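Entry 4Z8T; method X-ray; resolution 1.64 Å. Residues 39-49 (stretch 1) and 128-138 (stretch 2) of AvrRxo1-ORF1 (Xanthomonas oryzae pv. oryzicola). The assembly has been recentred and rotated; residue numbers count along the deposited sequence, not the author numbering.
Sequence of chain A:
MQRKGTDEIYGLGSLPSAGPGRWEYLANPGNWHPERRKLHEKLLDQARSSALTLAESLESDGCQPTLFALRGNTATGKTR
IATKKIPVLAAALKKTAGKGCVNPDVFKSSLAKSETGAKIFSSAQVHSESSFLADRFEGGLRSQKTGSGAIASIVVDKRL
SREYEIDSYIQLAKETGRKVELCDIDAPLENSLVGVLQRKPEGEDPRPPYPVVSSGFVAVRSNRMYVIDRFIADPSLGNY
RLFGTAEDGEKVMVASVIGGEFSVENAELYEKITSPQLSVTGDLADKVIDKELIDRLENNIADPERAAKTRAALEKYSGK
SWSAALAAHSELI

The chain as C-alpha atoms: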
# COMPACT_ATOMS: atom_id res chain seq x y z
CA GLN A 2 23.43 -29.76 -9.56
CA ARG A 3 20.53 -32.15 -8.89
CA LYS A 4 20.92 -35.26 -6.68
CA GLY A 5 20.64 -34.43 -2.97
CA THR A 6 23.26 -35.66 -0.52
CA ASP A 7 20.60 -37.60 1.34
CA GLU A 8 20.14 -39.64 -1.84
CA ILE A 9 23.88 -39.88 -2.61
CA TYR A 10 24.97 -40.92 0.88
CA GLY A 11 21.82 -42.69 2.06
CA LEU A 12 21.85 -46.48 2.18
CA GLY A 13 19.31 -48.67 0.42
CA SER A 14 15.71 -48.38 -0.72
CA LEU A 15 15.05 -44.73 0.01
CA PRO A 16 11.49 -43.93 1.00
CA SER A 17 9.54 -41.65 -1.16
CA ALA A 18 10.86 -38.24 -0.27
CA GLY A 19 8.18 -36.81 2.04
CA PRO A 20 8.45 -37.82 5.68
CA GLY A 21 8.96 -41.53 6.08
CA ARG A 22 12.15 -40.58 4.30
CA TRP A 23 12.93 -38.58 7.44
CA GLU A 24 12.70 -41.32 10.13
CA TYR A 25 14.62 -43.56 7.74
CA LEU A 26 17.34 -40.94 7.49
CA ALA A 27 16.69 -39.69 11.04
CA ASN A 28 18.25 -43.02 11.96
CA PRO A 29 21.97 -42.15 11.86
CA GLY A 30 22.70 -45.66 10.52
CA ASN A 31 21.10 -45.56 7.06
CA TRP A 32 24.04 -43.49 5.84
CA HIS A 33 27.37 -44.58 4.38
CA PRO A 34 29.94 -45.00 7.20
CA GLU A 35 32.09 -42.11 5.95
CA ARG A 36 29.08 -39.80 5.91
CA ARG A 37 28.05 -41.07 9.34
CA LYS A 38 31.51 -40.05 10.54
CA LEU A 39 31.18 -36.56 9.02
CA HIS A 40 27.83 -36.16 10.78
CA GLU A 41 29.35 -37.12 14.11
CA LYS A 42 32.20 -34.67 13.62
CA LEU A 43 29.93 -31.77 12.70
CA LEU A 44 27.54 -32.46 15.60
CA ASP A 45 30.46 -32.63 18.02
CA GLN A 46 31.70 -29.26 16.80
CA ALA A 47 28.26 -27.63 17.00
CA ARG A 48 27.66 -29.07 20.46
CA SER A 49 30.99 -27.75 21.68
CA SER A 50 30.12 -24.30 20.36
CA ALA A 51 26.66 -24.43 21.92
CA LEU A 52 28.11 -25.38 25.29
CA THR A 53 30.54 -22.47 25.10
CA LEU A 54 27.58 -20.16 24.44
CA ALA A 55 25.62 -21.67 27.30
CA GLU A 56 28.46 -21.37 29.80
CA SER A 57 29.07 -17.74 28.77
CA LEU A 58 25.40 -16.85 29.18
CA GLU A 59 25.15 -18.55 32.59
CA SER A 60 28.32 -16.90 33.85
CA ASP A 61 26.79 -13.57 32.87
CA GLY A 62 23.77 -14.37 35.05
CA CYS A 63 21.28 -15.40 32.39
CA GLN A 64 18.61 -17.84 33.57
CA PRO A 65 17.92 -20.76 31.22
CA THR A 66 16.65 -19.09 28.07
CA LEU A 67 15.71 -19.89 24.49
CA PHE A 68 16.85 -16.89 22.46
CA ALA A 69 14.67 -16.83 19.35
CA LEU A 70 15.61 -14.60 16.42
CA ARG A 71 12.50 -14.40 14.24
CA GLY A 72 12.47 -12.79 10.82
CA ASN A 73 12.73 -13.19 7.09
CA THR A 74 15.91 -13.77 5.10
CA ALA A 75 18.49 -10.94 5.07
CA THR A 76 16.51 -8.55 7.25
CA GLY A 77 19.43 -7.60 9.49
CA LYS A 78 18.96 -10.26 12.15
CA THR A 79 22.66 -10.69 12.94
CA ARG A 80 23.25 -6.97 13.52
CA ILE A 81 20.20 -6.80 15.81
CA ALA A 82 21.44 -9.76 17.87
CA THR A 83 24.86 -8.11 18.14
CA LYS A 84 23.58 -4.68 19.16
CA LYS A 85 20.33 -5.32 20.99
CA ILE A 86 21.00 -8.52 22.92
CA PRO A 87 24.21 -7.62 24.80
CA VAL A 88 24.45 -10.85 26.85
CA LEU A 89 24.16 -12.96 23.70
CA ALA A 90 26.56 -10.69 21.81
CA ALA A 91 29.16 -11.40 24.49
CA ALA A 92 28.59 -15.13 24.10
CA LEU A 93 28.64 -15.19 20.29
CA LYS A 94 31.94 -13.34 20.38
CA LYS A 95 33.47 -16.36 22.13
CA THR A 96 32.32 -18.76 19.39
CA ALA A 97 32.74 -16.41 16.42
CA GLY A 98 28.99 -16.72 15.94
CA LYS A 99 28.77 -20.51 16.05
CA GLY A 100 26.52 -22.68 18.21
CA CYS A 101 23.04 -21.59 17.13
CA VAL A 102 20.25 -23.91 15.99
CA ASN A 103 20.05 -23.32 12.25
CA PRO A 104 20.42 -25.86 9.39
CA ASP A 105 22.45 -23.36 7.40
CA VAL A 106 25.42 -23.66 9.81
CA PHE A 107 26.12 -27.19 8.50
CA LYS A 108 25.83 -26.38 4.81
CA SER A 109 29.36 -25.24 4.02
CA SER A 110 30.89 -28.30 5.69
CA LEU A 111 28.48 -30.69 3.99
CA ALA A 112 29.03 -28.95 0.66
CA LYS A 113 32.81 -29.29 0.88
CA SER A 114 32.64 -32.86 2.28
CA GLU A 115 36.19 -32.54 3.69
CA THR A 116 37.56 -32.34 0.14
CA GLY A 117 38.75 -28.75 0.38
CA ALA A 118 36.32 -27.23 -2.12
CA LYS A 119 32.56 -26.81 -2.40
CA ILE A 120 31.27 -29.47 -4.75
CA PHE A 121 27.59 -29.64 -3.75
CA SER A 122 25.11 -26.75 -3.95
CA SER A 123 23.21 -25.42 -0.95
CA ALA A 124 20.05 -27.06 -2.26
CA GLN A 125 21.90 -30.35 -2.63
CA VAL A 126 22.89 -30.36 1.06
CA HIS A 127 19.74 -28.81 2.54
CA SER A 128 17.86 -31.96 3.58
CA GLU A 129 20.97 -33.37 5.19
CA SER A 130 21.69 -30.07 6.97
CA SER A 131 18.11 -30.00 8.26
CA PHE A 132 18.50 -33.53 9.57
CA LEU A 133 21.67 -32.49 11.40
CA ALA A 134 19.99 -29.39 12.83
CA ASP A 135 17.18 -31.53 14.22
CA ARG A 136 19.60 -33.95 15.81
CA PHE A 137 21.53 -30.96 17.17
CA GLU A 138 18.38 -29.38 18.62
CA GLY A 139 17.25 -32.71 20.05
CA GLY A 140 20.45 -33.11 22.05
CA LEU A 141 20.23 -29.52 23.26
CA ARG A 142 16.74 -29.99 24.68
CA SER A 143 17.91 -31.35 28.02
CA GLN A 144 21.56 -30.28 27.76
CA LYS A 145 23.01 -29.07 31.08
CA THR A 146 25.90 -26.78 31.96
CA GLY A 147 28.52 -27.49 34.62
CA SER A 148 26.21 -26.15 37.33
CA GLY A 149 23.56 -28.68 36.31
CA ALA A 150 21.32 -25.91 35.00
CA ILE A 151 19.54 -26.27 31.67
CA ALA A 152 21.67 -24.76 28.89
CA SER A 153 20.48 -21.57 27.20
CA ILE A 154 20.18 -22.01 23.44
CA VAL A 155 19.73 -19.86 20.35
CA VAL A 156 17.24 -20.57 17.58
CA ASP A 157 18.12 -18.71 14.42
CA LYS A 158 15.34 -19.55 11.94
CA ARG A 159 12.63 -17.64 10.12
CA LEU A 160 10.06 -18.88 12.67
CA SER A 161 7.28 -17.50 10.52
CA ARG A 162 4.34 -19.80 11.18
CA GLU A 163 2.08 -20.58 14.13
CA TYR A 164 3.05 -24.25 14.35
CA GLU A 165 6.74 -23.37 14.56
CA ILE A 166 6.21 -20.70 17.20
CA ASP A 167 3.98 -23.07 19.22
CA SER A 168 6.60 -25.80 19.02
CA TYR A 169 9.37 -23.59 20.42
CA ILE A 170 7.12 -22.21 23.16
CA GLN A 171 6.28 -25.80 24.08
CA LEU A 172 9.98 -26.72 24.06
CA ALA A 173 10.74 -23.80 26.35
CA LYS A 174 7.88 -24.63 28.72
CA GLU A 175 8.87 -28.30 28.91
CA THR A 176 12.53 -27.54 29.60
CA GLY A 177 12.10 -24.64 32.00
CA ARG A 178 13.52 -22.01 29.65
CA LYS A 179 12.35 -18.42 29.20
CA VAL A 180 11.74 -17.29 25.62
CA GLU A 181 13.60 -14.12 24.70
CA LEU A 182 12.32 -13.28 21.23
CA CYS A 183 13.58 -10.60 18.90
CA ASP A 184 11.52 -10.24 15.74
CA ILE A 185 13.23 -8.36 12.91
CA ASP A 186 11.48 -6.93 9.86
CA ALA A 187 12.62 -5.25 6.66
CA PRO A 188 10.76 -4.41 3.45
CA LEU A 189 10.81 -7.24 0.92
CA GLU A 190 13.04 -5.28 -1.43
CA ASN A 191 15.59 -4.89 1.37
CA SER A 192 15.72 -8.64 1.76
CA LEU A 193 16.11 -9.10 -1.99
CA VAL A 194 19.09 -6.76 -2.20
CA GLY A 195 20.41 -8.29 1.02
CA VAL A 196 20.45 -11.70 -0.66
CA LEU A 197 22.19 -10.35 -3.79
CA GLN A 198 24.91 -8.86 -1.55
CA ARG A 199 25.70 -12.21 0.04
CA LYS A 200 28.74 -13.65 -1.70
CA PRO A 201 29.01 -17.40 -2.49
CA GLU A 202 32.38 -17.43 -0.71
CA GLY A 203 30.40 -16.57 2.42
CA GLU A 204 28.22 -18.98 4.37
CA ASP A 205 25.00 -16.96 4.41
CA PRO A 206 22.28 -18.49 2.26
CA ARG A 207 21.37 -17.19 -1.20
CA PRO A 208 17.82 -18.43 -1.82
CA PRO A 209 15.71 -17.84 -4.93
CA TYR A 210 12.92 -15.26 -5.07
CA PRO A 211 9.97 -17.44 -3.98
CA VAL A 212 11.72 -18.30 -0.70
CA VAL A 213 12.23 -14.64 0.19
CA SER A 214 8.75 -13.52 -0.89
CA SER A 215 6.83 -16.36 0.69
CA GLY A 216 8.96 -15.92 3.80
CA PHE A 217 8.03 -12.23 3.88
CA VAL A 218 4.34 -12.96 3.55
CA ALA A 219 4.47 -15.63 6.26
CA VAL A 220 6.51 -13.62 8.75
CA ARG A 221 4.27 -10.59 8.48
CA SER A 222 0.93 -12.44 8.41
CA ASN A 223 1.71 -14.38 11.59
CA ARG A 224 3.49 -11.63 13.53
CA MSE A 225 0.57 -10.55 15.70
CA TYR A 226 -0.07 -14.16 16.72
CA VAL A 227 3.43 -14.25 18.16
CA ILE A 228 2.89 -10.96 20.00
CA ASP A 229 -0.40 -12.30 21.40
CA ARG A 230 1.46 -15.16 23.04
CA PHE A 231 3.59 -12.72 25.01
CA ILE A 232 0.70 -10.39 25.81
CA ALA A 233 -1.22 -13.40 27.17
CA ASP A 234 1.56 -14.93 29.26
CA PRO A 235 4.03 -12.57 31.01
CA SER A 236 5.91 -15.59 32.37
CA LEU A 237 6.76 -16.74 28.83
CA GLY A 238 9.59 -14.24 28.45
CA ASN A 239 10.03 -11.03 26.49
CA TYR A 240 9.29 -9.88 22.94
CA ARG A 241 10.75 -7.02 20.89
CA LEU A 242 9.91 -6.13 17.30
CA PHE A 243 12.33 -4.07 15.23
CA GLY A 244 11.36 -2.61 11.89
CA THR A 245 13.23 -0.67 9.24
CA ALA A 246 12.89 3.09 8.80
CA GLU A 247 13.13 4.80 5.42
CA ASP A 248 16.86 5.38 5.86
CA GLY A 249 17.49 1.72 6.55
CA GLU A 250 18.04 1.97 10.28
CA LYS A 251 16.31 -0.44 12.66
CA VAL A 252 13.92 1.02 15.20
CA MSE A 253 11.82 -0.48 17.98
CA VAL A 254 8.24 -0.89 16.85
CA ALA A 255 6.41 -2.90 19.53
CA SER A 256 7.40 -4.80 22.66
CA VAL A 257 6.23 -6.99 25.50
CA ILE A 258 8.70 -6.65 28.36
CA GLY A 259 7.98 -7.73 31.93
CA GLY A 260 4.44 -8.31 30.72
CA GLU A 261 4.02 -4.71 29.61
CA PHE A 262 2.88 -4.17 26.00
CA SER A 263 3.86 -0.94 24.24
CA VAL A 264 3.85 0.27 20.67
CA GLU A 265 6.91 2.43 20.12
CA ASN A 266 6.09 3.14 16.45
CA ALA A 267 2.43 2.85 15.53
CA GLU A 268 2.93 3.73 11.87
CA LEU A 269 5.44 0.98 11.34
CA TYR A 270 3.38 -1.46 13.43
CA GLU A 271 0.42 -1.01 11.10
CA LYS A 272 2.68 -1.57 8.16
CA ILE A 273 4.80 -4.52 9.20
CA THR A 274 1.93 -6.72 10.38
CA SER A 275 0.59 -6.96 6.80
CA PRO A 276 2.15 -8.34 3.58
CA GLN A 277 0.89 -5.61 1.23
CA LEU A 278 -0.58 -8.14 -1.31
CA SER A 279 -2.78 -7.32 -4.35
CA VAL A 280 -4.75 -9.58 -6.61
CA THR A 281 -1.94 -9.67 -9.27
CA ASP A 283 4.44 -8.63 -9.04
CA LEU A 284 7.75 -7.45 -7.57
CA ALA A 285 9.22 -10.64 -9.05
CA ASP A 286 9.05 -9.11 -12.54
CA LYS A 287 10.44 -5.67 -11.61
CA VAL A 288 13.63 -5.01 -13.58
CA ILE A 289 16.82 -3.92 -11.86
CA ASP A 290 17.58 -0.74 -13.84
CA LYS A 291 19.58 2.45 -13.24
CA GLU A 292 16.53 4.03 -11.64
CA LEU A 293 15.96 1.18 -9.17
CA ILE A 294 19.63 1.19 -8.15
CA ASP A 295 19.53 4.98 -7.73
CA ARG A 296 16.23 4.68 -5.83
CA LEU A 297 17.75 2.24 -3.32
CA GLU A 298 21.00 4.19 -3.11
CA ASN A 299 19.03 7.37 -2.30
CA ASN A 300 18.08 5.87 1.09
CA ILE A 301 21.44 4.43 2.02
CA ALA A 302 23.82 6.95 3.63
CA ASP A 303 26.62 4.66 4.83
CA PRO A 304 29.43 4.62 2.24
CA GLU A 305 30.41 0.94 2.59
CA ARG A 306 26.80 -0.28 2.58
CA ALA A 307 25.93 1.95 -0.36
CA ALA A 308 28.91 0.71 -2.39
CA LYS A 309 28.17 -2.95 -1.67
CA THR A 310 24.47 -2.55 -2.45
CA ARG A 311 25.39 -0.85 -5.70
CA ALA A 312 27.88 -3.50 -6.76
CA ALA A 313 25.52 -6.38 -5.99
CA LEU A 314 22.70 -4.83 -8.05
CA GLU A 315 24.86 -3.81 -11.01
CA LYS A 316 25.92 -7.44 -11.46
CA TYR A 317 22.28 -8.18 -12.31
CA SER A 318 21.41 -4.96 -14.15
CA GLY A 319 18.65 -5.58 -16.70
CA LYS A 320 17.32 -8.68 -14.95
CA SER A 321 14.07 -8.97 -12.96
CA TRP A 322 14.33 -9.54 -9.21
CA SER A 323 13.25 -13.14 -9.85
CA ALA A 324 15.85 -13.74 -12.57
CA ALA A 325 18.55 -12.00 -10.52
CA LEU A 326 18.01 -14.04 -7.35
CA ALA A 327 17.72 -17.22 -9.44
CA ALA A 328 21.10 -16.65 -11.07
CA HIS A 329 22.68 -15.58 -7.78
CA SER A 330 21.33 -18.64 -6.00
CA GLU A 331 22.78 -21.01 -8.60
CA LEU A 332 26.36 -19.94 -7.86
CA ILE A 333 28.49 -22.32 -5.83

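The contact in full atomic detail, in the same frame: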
# COMPACT_ATOMS: atom_id res chain seq x y z
N LEU A 39 31.24 -38.01 9.24
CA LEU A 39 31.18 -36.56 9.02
C LEU A 39 30.08 -35.95 9.89
O LEU A 39 30.28 -34.89 10.51
CB LEU A 39 30.92 -36.25 7.55
CG LEU A 39 30.80 -34.76 7.19
CD1 LEU A 39 32.04 -33.99 7.63
CD2 LEU A 39 30.56 -34.59 5.68
N HIS A 40 28.94 -36.62 9.93
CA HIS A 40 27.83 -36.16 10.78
C HIS A 40 28.26 -36.05 12.22
O HIS A 40 27.97 -35.06 12.89
CB HIS A 40 26.64 -37.11 10.68
CG HIS A 40 25.97 -37.11 9.35
ND1 HIS A 40 25.05 -38.06 8.97
CD2 HIS A 40 26.09 -36.27 8.29
CE1 HIS A 40 24.62 -37.81 7.75
NE2 HIS A 40 25.25 -36.73 7.31
N GLU A 41 28.94 -37.09 12.72
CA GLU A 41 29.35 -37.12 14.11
C GLU A 41 30.32 -35.98 14.40
O GLU A 41 30.25 -35.34 15.46
CB GLU A 41 29.97 -38.48 14.45
CG GLU A 41 28.95 -39.62 14.38
CD GLU A 41 29.59 -41.00 14.24
OE1 GLU A 41 30.84 -41.12 14.23
OE2 GLU A 41 28.82 -41.99 14.13
N LYS A 42 31.22 -35.72 13.46
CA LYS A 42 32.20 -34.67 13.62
C LYS A 42 31.51 -33.30 13.67
O LYS A 42 31.82 -32.49 14.54
CB LYS A 42 33.20 -34.68 12.47
CG LYS A 42 34.30 -33.64 12.65
CD LYS A 42 35.24 -33.55 11.46
CE LYS A 42 34.62 -32.78 10.31
NZ LYS A 42 35.65 -32.36 9.31
N LEU A 43 30.60 -33.06 12.74
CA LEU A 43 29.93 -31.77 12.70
C LEU A 43 29.05 -31.54 13.93
O LEU A 43 28.98 -30.41 14.43
CB LEU A 43 29.12 -31.61 11.41
CG LEU A 43 29.97 -31.70 10.14
CD1 LEU A 43 29.10 -31.46 8.93
CD2 LEU A 43 31.10 -30.70 10.18
N LEU A 44 28.40 -32.59 14.41
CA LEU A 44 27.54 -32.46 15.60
C LEU A 44 28.39 -32.22 16.83
O LEU A 44 28.00 -31.45 17.71
CB LEU A 44 26.65 -33.68 15.78
CG LEU A 44 25.50 -33.80 14.78
CD1 LEU A 44 24.80 -35.14 14.87
CD2 LEU A 44 24.50 -32.66 14.99
N ASP A 45 29.56 -32.86 16.90
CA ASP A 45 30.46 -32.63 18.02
C ASP A 45 30.91 -31.18 18.06
O ASP A 45 30.97 -30.56 19.13
CB ASP A 45 31.69 -33.55 17.95
CG ASP A 45 31.36 -34.99 18.30
OD1 ASP A 45 30.32 -35.24 18.93
OD2 ASP A 45 32.17 -35.88 17.94
N GLN A 46 31.23 -30.64 16.89
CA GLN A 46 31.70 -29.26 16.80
C GLN A 46 30.60 -28.29 17.24
O GLN A 46 30.83 -27.38 18.04
CB GLN A 46 32.14 -28.93 15.38
CG GLN A 46 33.41 -29.65 14.95
CD GLN A 46 33.80 -29.37 13.50
OE1 GLN A 46 33.10 -28.64 12.79
NE2 GLN A 46 34.92 -29.93 13.07
N ALA A 47 29.40 -28.50 16.71
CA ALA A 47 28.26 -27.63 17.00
C ALA A 47 27.91 -27.69 18.48
O ALA A 47 27.62 -26.67 19.13
CB ALA A 47 27.06 -28.05 16.15
N ARG A 48 27.95 -28.90 19.04
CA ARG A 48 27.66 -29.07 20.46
C ARG A 48 28.68 -28.38 21.34
O ARG A 48 28.33 -27.77 22.36
CB ARG A 48 27.52 -30.56 20.79
CG ARG A 48 26.21 -31.11 20.24
CD ARG A 48 26.12 -32.63 20.29
NE ARG A 48 24.82 -33.06 19.77
CZ ARG A 48 24.56 -34.26 19.25
NH1 ARG A 48 25.50 -35.19 19.17
NH2 ARG A 48 23.33 -34.52 18.82
N SER A 49 29.95 -28.44 20.94
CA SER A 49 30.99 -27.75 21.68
C SER A 49 30.73 -26.25 21.66
O SER A 49 30.81 -25.59 22.70
CB SER A 49 32.37 -28.07 21.10
OG SER A 49 33.37 -27.39 21.82
N SER A 128 18.54 -30.92 2.81
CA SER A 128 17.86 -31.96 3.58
C SER A 128 18.78 -32.53 4.64
O SER A 128 18.40 -32.67 5.80
CB SER A 128 17.36 -33.07 2.66
OG SER A 128 16.29 -32.61 1.86
N GLU A 129 19.99 -32.87 4.24
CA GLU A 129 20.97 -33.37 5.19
C GLU A 129 21.27 -32.37 6.31
O GLU A 129 21.40 -32.74 7.48
CB GLU A 129 22.26 -33.75 4.45
CG GLU A 129 23.27 -34.47 5.31
CD GLU A 129 24.53 -34.79 4.53
OE1 GLU A 129 24.77 -34.14 3.48
OE2 GLU A 129 25.29 -35.69 4.97
N SER A 130 21.36 -31.08 5.97
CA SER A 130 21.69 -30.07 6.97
C SER A 130 20.52 -29.92 7.94
O SER A 130 20.72 -29.66 9.13
CB SER A 130 22.05 -28.74 6.33
OG SER A 130 20.90 -28.04 5.89
N SER A 131 19.31 -30.11 7.43
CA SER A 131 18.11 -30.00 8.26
C SER A 131 18.06 -31.17 9.23
O SER A 131 17.76 -31.00 10.42
CB SER A 131 16.85 -29.94 7.39
OG SER A 131 15.69 -29.78 8.18
N PHE A 132 18.38 -32.36 8.73
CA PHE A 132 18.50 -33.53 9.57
C PHE A 132 19.52 -33.32 10.70
O PHE A 132 19.26 -33.66 11.86
CB PHE A 132 18.87 -34.75 8.72
CG PHE A 132 19.59 -35.82 9.46
CD1 PHE A 132 18.90 -36.72 10.25
CD2 PHE A 132 20.97 -35.94 9.35
CE1 PHE A 132 19.57 -37.72 10.94
CE2 PHE A 132 21.64 -36.94 10.04
CZ PHE A 132 20.94 -37.83 10.83
N LEU A 133 20.68 -32.76 10.37
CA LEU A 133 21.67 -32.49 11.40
C LEU A 133 21.18 -31.45 12.40
O LEU A 133 21.45 -31.58 13.59
CB LEU A 133 23.00 -32.04 10.78
CG LEU A 133 23.79 -33.13 10.06
CD1 LEU A 133 25.15 -32.60 9.65
CD2 LEU A 133 23.95 -34.38 10.93
N ALA A 134 20.48 -30.43 11.93
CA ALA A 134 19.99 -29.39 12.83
C ALA A 134 19.00 -29.98 13.82
O ALA A 134 18.96 -29.58 15.00
CB ALA A 134 19.35 -28.24 12.05
N ASP A 135 18.19 -30.93 13.36
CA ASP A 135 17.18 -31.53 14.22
C ASP A 135 17.82 -32.44 15.25
O ASP A 135 17.38 -32.50 16.41
CB ASP A 135 16.16 -32.30 13.39
CG ASP A 135 15.29 -31.38 12.57
OD1 ASP A 135 15.18 -30.19 12.93
OD2 ASP A 135 14.70 -31.86 11.57
N ARG A 136 18.87 -33.15 14.85
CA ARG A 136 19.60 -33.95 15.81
C ARG A 136 20.31 -33.05 16.82
O ARG A 136 20.36 -33.34 18.01
CB ARG A 136 20.60 -34.87 15.10
CG ARG A 136 21.45 -35.66 16.05
CD ARG A 136 21.53 -37.14 15.69
NE ARG A 136 22.73 -37.74 16.26
CZ ARG A 136 22.90 -37.99 17.55
NH1 ARG A 136 24.04 -38.52 17.98
NH2 ARG A 136 21.94 -37.70 18.42
N PHE A 137 20.83 -31.92 16.32
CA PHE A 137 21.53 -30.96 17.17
C PHE A 137 20.55 -30.38 18.19
O PHE A 137 20.83 -30.38 19.40
CB PHE A 137 22.15 -29.88 16.26
CG PHE A 137 22.82 -28.75 17.00
CD1 PHE A 137 23.70 -28.97 18.04
CD2 PHE A 137 22.59 -27.44 16.60
CE1 PHE A 137 24.32 -27.92 18.70
CE2 PHE A 137 23.21 -26.38 17.24
CZ PHE A 137 24.08 -26.61 18.28
N GLU A 138 19.39 -29.95 17.73
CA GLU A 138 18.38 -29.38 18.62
C GLU A 138 17.87 -30.41 19.62
O GLU A 138 17.63 -30.09 20.79
CB GLU A 138 17.22 -28.80 17.80
CG GLU A 138 16.13 -28.14 18.64
CD GLU A 138 14.93 -27.73 17.82
OE1 GLU A 138 15.10 -26.99 16.82
OE2 GLU A 138 13.80 -28.15 18.16
O HOH W 1 22.90 -31.55 20.61

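Both stretches are helical throughout, and each helix extends beyond its stretch in both directions. Their N-to-C directions differ by 48°, with a signed crossing angle of -48°, and the axes approach to 10.4 Å, a spacing that leaves room for side chains between the backbones. Two CA pairs set the register: His40 CA lies 7.2 Å from Leu133 CA, and Leu44 CA lies 6.4 Å from Phe137 CA. Both steps span four residues, about one helical turn, so successive turns meet in matching order. Together the surfaces bury 544 Å².

Apolar packing occupies the middle of the contact. Leu44, in the mt rotamer, points sideways at its CA-to-CB bond, but its end reaches the partner helix: CD1 lies 4.1 Å from Leu133 CD2, and CD2 lies 3.9 Å from Phe137 CB. The same CD2 comes within 3.5 Å of Leu133 O, so the leucine packs against backbone as well as side chain. Leu44 CD1 also touches the aliphatic part of Arg136, 3.6 Å from its CG. Leu43 contributes less, with its CD1 4.2 Å from Leu133 CD1.

Two contacts place a methyl group over an aromatic face, and each helix supplies one ring. Leu133 CD2 sits 4.1 Å from the centroid of the His40 ring, 28° off the normal; Ala47 CB sits 3.9 Å from the centroid of the Phe137 ring, 18° off the normal. Both fit CH-pi geometry. His40 also meets Phe132, with ND1 3.7 Å from CE2 at the edge of the phenylalanine ring; the centroids are 5.5 Å apart and the planes inclined at 56°, an oblique pairing.

Direct polar bonds lie toward the two ends of the contact. At one, His40 NE2 donates to Glu129 OE2 at 2.6 Å with an N-H...O angle of 167°, a short and nearly linear bond. The carboxylate oxygen lies near the imidazole plane, where the N-H points, leaving a ring face free for Leu133. At the other end, Arg48 NH2 donates to Arg136 O at 3.3 Å and 140°, longer and more bent.

A water reinforces this second site: it accepts from Arg48 NE at 2.6 Å and donates to Phe137 O at 2.7 Å, so the guanidinium engages two successive carbonyls, one directly and one through solvent. The cost is proximity of like charge. Arg48 NH2 lies 3.5 Å from Arg136 NH2, over one face of the Arg136 guanidinium; both atoms are donors, so no hydrogen bond joins them.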